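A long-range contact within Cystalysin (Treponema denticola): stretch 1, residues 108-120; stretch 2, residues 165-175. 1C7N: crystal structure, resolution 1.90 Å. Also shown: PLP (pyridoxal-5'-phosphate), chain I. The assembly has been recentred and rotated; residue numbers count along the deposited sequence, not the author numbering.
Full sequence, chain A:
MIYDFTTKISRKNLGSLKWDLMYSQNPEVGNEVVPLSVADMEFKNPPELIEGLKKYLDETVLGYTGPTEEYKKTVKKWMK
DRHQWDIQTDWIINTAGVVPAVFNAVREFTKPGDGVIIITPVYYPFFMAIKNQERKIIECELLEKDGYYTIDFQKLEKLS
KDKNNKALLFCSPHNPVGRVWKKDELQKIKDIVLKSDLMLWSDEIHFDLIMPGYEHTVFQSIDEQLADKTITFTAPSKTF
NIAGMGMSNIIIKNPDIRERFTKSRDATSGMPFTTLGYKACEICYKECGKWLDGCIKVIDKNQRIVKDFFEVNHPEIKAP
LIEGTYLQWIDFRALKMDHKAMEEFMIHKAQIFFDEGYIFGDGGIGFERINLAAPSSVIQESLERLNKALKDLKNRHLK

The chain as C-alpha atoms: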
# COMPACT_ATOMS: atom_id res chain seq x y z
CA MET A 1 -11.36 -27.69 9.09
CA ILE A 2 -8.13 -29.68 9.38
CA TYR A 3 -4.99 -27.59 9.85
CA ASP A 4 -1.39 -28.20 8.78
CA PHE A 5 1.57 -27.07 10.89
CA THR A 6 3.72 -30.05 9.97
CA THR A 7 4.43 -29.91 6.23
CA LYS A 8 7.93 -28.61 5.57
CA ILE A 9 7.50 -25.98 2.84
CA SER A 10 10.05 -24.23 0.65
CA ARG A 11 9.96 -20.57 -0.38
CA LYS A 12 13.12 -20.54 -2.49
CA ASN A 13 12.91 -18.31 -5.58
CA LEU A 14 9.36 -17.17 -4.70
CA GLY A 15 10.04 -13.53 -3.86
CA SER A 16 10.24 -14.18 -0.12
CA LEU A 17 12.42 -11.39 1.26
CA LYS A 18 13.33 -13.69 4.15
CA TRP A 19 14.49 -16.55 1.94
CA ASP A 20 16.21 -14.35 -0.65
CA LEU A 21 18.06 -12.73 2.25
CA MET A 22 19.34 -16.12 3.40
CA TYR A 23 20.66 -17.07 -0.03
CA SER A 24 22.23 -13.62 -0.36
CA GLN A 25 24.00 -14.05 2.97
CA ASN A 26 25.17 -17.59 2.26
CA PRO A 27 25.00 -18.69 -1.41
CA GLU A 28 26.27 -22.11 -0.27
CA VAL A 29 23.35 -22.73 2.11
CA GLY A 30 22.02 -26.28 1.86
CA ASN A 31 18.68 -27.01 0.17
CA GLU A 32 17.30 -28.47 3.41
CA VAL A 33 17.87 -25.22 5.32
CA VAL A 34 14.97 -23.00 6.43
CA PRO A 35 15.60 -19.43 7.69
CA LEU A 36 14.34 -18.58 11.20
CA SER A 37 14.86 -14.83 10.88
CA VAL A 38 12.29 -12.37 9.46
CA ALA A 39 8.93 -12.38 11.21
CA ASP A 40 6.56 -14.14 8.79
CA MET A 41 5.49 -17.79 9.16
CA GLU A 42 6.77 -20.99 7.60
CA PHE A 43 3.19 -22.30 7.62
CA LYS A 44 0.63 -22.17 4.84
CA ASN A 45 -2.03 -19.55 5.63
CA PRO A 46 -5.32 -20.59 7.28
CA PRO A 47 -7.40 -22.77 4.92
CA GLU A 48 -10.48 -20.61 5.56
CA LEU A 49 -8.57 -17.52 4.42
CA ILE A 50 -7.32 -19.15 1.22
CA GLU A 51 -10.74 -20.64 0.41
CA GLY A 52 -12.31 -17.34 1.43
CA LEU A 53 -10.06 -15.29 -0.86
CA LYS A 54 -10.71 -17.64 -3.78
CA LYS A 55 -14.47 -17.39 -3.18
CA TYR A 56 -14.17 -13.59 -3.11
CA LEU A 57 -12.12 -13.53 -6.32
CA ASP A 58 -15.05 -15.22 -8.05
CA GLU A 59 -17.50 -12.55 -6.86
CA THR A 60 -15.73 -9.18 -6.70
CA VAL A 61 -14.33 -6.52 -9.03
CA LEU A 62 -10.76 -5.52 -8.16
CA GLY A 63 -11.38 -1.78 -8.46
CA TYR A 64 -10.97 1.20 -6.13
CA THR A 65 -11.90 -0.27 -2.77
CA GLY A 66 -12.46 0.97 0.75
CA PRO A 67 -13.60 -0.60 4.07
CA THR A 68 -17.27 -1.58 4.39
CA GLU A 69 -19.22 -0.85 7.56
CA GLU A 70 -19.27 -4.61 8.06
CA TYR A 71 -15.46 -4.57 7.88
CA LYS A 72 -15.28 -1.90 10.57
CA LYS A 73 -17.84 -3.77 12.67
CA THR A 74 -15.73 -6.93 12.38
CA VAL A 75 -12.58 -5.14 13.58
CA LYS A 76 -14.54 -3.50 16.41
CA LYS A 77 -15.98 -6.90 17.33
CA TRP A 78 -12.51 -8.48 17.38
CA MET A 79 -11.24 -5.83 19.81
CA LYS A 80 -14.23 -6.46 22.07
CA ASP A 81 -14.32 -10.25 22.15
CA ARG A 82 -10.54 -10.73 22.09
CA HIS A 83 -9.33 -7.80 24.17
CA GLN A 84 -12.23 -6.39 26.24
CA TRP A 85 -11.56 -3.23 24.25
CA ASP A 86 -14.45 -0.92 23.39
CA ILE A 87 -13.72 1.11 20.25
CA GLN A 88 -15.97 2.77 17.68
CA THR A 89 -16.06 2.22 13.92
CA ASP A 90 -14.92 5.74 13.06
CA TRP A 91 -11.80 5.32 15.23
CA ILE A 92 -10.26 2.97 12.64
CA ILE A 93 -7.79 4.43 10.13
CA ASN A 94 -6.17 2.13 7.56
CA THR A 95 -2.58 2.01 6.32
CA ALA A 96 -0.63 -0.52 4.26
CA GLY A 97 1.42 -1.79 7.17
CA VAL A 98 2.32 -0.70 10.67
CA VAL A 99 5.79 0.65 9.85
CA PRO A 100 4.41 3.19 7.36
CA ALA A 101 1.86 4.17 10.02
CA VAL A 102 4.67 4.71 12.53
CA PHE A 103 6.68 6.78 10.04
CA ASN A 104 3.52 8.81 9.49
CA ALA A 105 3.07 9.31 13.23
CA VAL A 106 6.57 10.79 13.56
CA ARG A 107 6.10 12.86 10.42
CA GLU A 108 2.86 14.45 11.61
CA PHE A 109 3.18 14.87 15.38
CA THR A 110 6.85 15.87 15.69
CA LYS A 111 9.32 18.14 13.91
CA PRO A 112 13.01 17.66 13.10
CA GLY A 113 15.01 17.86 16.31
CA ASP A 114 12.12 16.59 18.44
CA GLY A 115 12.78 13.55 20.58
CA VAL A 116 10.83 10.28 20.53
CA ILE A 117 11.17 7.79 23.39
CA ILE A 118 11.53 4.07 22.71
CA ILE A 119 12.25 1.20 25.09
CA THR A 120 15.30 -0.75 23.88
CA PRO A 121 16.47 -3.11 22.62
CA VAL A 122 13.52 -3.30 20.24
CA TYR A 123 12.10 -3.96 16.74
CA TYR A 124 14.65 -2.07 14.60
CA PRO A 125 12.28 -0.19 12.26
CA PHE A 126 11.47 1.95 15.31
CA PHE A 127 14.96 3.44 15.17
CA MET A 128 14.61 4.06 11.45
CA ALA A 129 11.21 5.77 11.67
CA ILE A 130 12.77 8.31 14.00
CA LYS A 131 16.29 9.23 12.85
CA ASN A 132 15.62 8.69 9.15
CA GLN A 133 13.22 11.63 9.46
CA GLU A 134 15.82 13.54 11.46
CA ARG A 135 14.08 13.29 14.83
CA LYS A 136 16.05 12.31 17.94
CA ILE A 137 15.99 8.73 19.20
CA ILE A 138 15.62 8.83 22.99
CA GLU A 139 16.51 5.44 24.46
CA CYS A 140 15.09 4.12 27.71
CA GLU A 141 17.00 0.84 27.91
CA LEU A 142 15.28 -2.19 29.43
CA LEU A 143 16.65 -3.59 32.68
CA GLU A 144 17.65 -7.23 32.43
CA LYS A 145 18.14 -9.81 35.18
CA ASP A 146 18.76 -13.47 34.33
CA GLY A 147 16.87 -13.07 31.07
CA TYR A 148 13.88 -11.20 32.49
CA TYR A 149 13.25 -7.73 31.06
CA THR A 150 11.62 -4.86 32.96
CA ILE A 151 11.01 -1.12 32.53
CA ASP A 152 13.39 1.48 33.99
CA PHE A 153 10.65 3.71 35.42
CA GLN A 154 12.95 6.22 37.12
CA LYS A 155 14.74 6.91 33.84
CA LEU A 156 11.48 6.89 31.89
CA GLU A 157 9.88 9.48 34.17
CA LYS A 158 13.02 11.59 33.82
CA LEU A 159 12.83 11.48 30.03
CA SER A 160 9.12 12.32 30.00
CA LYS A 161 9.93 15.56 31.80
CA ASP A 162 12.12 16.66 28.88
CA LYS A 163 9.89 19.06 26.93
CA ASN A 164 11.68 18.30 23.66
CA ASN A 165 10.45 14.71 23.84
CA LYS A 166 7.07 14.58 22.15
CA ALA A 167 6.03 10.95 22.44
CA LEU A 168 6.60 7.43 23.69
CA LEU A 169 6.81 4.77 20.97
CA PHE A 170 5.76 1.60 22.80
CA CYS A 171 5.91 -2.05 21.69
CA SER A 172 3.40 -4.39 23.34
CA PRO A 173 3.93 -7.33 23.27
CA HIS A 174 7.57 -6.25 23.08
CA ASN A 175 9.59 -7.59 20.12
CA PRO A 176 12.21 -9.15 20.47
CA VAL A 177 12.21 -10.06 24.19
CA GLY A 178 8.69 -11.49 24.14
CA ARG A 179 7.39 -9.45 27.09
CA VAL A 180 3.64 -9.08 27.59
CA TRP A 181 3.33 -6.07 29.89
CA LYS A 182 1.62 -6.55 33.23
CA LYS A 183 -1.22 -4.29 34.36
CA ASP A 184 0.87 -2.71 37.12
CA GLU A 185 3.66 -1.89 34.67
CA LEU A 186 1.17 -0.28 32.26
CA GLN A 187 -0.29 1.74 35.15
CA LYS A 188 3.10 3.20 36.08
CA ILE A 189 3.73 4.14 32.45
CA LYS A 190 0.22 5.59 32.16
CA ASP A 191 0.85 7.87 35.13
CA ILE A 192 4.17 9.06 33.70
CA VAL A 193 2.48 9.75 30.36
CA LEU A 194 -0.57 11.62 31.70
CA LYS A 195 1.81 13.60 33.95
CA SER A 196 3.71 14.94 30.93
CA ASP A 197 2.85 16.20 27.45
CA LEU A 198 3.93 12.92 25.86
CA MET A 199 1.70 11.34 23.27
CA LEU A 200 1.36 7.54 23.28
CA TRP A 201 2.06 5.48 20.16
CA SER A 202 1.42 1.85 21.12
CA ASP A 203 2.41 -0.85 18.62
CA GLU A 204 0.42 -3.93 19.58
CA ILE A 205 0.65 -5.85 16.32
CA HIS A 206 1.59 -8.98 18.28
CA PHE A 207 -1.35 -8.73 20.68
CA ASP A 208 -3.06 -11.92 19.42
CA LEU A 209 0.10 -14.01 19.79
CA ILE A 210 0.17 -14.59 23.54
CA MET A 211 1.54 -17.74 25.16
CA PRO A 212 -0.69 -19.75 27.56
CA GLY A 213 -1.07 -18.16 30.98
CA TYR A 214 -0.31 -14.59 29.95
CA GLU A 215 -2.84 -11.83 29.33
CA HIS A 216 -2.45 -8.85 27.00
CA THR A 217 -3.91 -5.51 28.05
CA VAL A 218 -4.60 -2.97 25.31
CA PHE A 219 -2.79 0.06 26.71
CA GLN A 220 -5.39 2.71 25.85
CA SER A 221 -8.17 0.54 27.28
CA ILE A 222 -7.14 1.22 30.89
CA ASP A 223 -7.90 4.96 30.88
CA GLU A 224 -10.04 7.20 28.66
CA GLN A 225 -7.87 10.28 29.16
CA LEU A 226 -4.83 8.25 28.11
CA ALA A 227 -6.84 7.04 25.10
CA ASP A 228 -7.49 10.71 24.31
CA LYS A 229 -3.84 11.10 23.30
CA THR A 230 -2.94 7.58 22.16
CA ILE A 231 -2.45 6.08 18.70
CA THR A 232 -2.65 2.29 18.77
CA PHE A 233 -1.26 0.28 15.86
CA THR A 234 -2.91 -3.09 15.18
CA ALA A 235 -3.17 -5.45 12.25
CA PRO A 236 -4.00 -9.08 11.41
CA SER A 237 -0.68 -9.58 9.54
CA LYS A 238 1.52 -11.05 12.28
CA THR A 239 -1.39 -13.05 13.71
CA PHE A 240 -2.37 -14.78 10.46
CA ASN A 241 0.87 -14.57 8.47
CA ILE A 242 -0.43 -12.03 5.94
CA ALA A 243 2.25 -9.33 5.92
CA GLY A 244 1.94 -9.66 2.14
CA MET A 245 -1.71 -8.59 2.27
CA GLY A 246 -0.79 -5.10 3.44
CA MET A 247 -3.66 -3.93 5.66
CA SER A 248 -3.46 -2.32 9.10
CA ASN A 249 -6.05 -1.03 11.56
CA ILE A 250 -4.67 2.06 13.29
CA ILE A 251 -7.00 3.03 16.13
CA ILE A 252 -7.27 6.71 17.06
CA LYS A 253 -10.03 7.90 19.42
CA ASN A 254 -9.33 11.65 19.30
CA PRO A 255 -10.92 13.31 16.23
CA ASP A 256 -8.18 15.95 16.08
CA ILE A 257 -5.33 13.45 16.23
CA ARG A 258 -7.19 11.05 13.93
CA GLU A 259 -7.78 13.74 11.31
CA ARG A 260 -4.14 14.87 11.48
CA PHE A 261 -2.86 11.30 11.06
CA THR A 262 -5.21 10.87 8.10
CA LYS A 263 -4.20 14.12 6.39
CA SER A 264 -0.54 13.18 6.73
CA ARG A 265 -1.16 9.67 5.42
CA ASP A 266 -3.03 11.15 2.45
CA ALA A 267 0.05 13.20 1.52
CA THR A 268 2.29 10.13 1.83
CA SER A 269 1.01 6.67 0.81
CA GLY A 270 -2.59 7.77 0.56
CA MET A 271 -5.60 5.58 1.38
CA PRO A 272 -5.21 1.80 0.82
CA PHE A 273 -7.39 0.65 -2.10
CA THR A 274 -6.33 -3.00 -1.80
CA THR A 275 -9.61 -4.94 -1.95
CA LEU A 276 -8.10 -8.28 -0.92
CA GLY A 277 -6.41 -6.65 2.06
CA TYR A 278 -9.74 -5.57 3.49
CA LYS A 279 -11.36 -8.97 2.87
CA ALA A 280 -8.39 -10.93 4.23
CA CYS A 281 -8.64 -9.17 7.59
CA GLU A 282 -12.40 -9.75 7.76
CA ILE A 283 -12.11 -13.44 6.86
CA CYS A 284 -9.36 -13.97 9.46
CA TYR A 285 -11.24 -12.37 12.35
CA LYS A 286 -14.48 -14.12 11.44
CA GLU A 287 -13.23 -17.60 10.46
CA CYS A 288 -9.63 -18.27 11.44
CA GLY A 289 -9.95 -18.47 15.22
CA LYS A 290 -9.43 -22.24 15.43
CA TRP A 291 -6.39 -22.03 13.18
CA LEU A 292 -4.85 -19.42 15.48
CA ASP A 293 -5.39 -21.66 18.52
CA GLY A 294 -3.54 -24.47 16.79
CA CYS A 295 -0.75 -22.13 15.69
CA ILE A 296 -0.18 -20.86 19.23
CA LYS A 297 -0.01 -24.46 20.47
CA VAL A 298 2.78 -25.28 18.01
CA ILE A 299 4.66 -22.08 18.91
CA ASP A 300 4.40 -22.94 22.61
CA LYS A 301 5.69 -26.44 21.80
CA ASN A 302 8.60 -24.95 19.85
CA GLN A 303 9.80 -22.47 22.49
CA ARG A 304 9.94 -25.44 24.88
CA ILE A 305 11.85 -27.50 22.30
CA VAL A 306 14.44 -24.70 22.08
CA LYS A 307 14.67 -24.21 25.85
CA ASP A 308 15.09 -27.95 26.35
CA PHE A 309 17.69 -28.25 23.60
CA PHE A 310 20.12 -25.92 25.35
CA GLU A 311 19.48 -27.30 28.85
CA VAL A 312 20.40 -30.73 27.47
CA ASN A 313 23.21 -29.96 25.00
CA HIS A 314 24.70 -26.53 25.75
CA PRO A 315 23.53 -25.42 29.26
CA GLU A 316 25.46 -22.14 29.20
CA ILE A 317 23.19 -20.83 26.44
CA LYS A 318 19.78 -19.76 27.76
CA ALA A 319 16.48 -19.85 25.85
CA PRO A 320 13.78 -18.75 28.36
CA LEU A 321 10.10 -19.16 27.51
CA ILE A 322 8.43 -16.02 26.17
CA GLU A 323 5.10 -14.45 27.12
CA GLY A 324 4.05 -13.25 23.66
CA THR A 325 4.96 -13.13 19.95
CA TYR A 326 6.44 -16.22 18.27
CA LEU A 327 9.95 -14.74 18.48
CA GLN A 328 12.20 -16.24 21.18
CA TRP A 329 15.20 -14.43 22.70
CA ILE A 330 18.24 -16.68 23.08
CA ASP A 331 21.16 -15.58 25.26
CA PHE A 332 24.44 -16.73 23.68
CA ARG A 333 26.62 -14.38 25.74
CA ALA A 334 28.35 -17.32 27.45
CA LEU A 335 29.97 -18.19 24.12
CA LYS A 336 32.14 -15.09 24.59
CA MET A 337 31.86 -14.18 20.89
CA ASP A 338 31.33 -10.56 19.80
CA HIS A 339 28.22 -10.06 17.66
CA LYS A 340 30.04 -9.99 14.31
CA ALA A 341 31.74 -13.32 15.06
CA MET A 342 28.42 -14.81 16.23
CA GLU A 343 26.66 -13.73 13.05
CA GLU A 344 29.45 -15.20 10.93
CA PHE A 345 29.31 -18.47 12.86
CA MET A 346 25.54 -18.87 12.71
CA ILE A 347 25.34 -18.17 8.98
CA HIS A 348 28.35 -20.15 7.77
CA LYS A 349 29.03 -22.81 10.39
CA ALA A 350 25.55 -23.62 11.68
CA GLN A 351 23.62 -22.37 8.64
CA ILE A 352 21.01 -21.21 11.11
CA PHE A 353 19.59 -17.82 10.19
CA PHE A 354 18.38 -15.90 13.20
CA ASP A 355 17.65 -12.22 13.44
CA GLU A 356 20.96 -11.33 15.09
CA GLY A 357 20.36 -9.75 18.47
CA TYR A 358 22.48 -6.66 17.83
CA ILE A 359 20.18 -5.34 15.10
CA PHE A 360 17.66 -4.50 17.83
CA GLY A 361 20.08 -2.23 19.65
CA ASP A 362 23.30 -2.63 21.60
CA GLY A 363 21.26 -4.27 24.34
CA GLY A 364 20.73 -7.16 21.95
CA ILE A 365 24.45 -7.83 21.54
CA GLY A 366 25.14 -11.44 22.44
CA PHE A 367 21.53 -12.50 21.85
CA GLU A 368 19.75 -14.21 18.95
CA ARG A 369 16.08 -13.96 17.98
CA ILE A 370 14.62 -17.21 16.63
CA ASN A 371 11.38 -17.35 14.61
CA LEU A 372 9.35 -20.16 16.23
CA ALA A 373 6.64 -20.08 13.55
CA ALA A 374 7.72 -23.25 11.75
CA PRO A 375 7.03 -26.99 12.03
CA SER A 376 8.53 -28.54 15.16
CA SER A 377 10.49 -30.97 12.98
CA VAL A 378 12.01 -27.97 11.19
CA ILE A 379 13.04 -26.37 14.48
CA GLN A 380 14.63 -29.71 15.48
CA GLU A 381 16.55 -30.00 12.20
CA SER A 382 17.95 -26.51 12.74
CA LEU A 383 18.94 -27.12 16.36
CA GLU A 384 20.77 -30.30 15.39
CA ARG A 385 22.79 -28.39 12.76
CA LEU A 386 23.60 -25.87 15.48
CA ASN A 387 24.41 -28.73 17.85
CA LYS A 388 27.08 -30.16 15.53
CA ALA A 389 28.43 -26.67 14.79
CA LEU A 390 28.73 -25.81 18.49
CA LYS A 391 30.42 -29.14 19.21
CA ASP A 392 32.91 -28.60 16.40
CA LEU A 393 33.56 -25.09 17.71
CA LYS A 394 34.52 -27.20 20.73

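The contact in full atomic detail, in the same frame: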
# COMPACT_ATOMS: atom_id res chain seq x y z
N GLU A 108 3.92 13.52 11.24
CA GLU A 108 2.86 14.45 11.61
C GLU A 108 2.89 15.09 13.00
O GLU A 108 2.65 16.29 13.13
CB GLU A 108 1.50 13.76 11.41
CG GLU A 108 0.28 14.61 11.77
CD GLU A 108 0.25 15.94 11.04
OE1 GLU A 108 0.63 15.98 9.85
OE2 GLU A 108 -0.17 16.94 11.66
N PHE A 109 3.20 14.31 14.04
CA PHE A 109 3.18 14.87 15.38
C PHE A 109 4.50 15.33 16.01
O PHE A 109 4.55 15.62 17.20
CB PHE A 109 2.45 13.90 16.31
CG PHE A 109 1.06 13.58 15.85
CD1 PHE A 109 0.83 12.51 14.99
CD2 PHE A 109 -0.01 14.39 16.20
CE1 PHE A 109 -0.45 12.25 14.48
CE2 PHE A 109 -1.29 14.14 15.71
CZ PHE A 109 -1.51 13.07 14.84
N THR A 110 5.56 15.40 15.21
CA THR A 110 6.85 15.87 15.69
C THR A 110 7.52 16.64 14.56
O THR A 110 7.08 16.58 13.42
CB THR A 110 7.80 14.73 16.13
OG1 THR A 110 8.17 13.94 14.99
CG2 THR A 110 7.13 13.84 17.17
N LYS A 111 8.58 17.37 14.90
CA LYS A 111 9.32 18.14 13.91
C LYS A 111 10.79 17.75 14.04
O LYS A 111 11.20 17.21 15.06
CB LYS A 111 9.15 19.64 14.19
CG LYS A 111 9.59 20.05 15.59
CD LYS A 111 9.53 21.56 15.78
CE LYS A 111 9.86 21.97 17.21
NZ LYS A 111 11.22 21.55 17.64
N PRO A 112 11.59 18.02 13.00
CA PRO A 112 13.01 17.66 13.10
C PRO A 112 13.59 18.21 14.40
O PRO A 112 13.28 19.33 14.79
CB PRO A 112 13.61 18.30 11.85
CG PRO A 112 12.50 18.17 10.85
CD PRO A 112 11.29 18.58 11.67
N GLY A 113 14.42 17.42 15.06
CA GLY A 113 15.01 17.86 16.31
C GLY A 113 14.25 17.35 17.52
O GLY A 113 14.82 17.20 18.60
N ASP A 114 12.95 17.10 17.35
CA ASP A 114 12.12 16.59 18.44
C ASP A 114 12.58 15.20 18.84
O ASP A 114 13.09 14.44 18.02
CB ASP A 114 10.65 16.52 18.03
CG ASP A 114 9.98 17.88 17.98
OD1 ASP A 114 8.77 17.93 17.68
OD2 ASP A 114 10.67 18.89 18.24
N GLY A 115 12.39 14.86 20.11
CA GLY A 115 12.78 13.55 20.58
C GLY A 115 11.60 12.61 20.67
O GLY A 115 10.47 13.04 20.91
N VAL A 116 11.85 11.32 20.44
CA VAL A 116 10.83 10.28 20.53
C VAL A 116 11.42 9.18 21.40
O VAL A 116 12.51 8.67 21.13
CB VAL A 116 10.49 9.68 19.15
CG1 VAL A 116 9.54 8.50 19.33
CG2 VAL A 116 9.84 10.74 18.28
N ILE A 117 10.70 8.81 22.46
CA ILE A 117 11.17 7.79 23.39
C ILE A 117 10.75 6.38 23.01
O ILE A 117 9.58 6.11 22.73
CB ILE A 117 10.67 8.09 24.81
CG1 ILE A 117 11.26 9.42 25.30
CG2 ILE A 117 11.05 6.96 25.76
CD1 ILE A 117 10.64 9.93 26.58
N ILE A 118 11.74 5.48 23.01
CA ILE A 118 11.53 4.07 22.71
C ILE A 118 12.24 3.25 23.79
O ILE A 118 13.26 3.68 24.34
CB ILE A 118 12.11 3.67 21.34
CG1 ILE A 118 13.60 4.02 21.28
CG2 ILE A 118 11.32 4.34 20.21
CD1 ILE A 118 14.33 3.39 20.12
N ILE A 119 11.68 2.09 24.09
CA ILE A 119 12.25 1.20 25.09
C ILE A 119 13.06 0.14 24.33
O ILE A 119 12.51 -0.63 23.55
CB ILE A 119 11.13 0.57 25.94
CG1 ILE A 119 10.39 1.69 26.69
CG2 ILE A 119 11.70 -0.44 26.92
CD1 ILE A 119 9.22 1.23 27.53
N THR A 120 14.37 0.13 24.57
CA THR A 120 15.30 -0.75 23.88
C THR A 120 15.92 -1.87 24.73
O THR A 120 15.93 -1.79 25.95
CB THR A 120 16.44 0.08 23.29
OG1 THR A 120 17.17 0.69 24.36
CG2 THR A 120 15.89 1.18 22.38
N ASN A 165 10.96 16.04 24.16
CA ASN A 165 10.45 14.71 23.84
C ASN A 165 8.95 14.85 23.65
O ASN A 165 8.24 15.33 24.53
CB ASN A 165 10.79 13.73 24.96
CG ASN A 165 12.29 13.57 25.15
OD1 ASN A 165 13.06 13.72 24.19
ND2 ASN A 165 12.72 13.25 26.36
N LYS A 166 8.48 14.44 22.48
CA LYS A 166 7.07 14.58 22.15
C LYS A 166 6.20 13.34 22.28
O LYS A 166 4.98 13.45 22.33
CB LYS A 166 6.94 15.13 20.72
CG LYS A 166 7.77 16.39 20.49
CD LYS A 166 7.36 17.50 21.45
CE LYS A 166 8.26 18.71 21.32
NZ LYS A 166 7.84 19.81 22.24
N ALA A 167 6.82 12.16 22.33
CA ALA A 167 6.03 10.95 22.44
C ALA A 167 6.81 9.72 22.86
O ALA A 167 8.04 9.68 22.82
CB ALA A 167 5.33 10.67 21.10
N LEU A 168 6.05 8.70 23.27
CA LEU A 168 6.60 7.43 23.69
C LEU A 168 6.15 6.37 22.69
O LEU A 168 4.96 6.07 22.57
CB LEU A 168 6.09 7.05 25.08
CG LEU A 168 6.38 5.61 25.53
CD1 LEU A 168 7.89 5.37 25.50
CD2 LEU A 168 5.83 5.38 26.93
N LEU A 169 7.10 5.81 21.94
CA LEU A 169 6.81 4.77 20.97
C LEU A 169 6.95 3.45 21.73
O LEU A 169 8.06 3.01 22.03
CB LEU A 169 7.80 4.85 19.81
CG LEU A 169 7.59 3.92 18.60
CD1 LEU A 169 6.13 3.97 18.15
CD2 LEU A 169 8.52 4.35 17.48
N PHE A 170 5.82 2.83 22.01
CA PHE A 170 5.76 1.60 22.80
C PHE A 170 5.47 0.33 22.00
O PHE A 170 4.66 0.33 21.07
CB PHE A 170 4.69 1.79 23.88
CG PHE A 170 4.84 0.88 25.06
CD1 PHE A 170 5.96 0.97 25.88
CD2 PHE A 170 3.84 -0.04 25.37
CE1 PHE A 170 6.09 0.14 26.99
CE2 PHE A 170 3.96 -0.86 26.48
CZ PHE A 170 5.09 -0.77 27.29
N CYS A 171 6.13 -0.77 22.37
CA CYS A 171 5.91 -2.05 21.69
C CYS A 171 5.29 -3.01 22.71
O CYS A 171 5.90 -3.31 23.74
CB CYS A 171 7.24 -2.61 21.17
SG CYS A 171 7.10 -3.93 19.94
N SER A 172 4.09 -3.50 22.41
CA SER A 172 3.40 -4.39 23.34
C SER A 172 2.43 -5.38 22.67
O SER A 172 1.39 -4.96 22.15
CB SER A 172 2.63 -3.53 24.35
OG SER A 172 1.76 -4.30 25.15
N PRO A 173 2.75 -6.69 22.69
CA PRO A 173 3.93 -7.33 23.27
C PRO A 173 5.21 -6.72 22.71
O PRO A 173 5.21 -6.18 21.59
CB PRO A 173 3.76 -8.79 22.87
CG PRO A 173 2.27 -8.95 22.86
CD PRO A 173 1.83 -7.70 22.14
N HIS A 174 6.29 -6.82 23.47
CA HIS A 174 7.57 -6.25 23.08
C HIS A 174 8.50 -7.18 22.31
O HIS A 174 9.02 -8.16 22.85
CB HIS A 174 8.30 -5.73 24.33
CG HIS A 174 9.44 -4.81 24.03
ND1 HIS A 174 9.37 -3.45 24.23
CD2 HIS A 174 10.68 -5.06 23.55
CE1 HIS A 174 10.51 -2.90 23.87
NE2 HIS A 174 11.33 -3.85 23.46
N ASN A 175 8.70 -6.85 21.03
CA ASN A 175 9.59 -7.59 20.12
C ASN A 175 10.93 -6.92 20.38
O ASN A 175 11.02 -5.69 20.36
CB ASN A 175 9.12 -7.36 18.67
CG ASN A 175 10.03 -8.01 17.63
OD1 ASN A 175 11.10 -8.51 17.94
ND2 ASN A 175 9.59 -7.97 16.37
N1 PLP I . 5.78 -3.74 14.54
C2 PLP I . 6.49 -4.79 15.15
C2A PLP I . 6.85 -4.56 16.61
C3 PLP I . 6.69 -5.99 14.34
O3 PLP I . 7.47 -6.90 14.94
C4 PLP I . 6.14 -6.06 13.04
C4A PLP I . 6.24 -7.27 12.23
C5 PLP I . 5.38 -4.88 12.53
C6 PLP I . 5.24 -3.74 13.28
C5A PLP I . 4.50 -5.13 11.30
O4P PLP I . 4.61 -4.39 10.15
P PLP I . 3.48 -4.80 9.05
O1P PLP I . 4.01 -4.17 7.84
O2P PLP I . 2.16 -4.20 9.48
O3P PLP I . 3.39 -6.26 8.92
O HOH W 1 9.60 0.97 22.76

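The apolar centre of the contact lies on both faces of a two-strand parallel pairing, residues 115-118 against 165-171, whose N-to-C directions diverge by 26°. On one face Ile-117 meets Leu-168, with CG2 of Ile-117 3.5 Å from CD1 of Leu-168. On the other, Leu-169 receives two neighbours through its CB, which lies 3.6 Å from Ile-118 CG2 and 4.1 Å from Val-116 CG1. Beyond the strand, Ile-119 CD1 approaches Phe-170 CE1 at 3.4 Å, near the plane of the ring and therefore at its edge. These are van der Waals contacts between buried groups, and together with the backbone they contribute to 705 Å² of covered surface, summed over both sides.

Three backbone hydrogen bonds hold the strands in register. Lys-166 N donates to Gly-115 O (2.9 Å, 166°), Ile-117 N to Ala-167 O (2.8 Å, 167°) and Leu-169 N to Ile-117 O (2.6 Å, 155°). Ile-117 thus uses both its N and its O, as a parallel strand residue does when it bonds to the residues flanking its partner, here Leu-168. The next link is made by water 1, which accepts from Ile-119 N and donates to Leu-169 O, each at 2.7 Å; the direct separation of Ile-119 N and Leu-169 O is 4.3 Å.

At the Gly-115 end the strands come close, CA to CA 4.2 Å from Asn-165. An ideal CB on Gly-115 would fall 2.3 Å from Asn-165 OD1, a clash that glycine avoids.

The polar edge is built around Asp-114. Its OD1 accepts from Lys-111 N (2.8 Å), while OD2 forms a salt bridge with Lys-111 NZ (2.8 Å), bracing the type II turn from Lys-111 to Asp-114. Across the contact, the aliphatic part of Lys-166 packs here, its CG 3.4 Å from Asp-114 OD1 and its CB 3.8 Å from Thr-110 CG2.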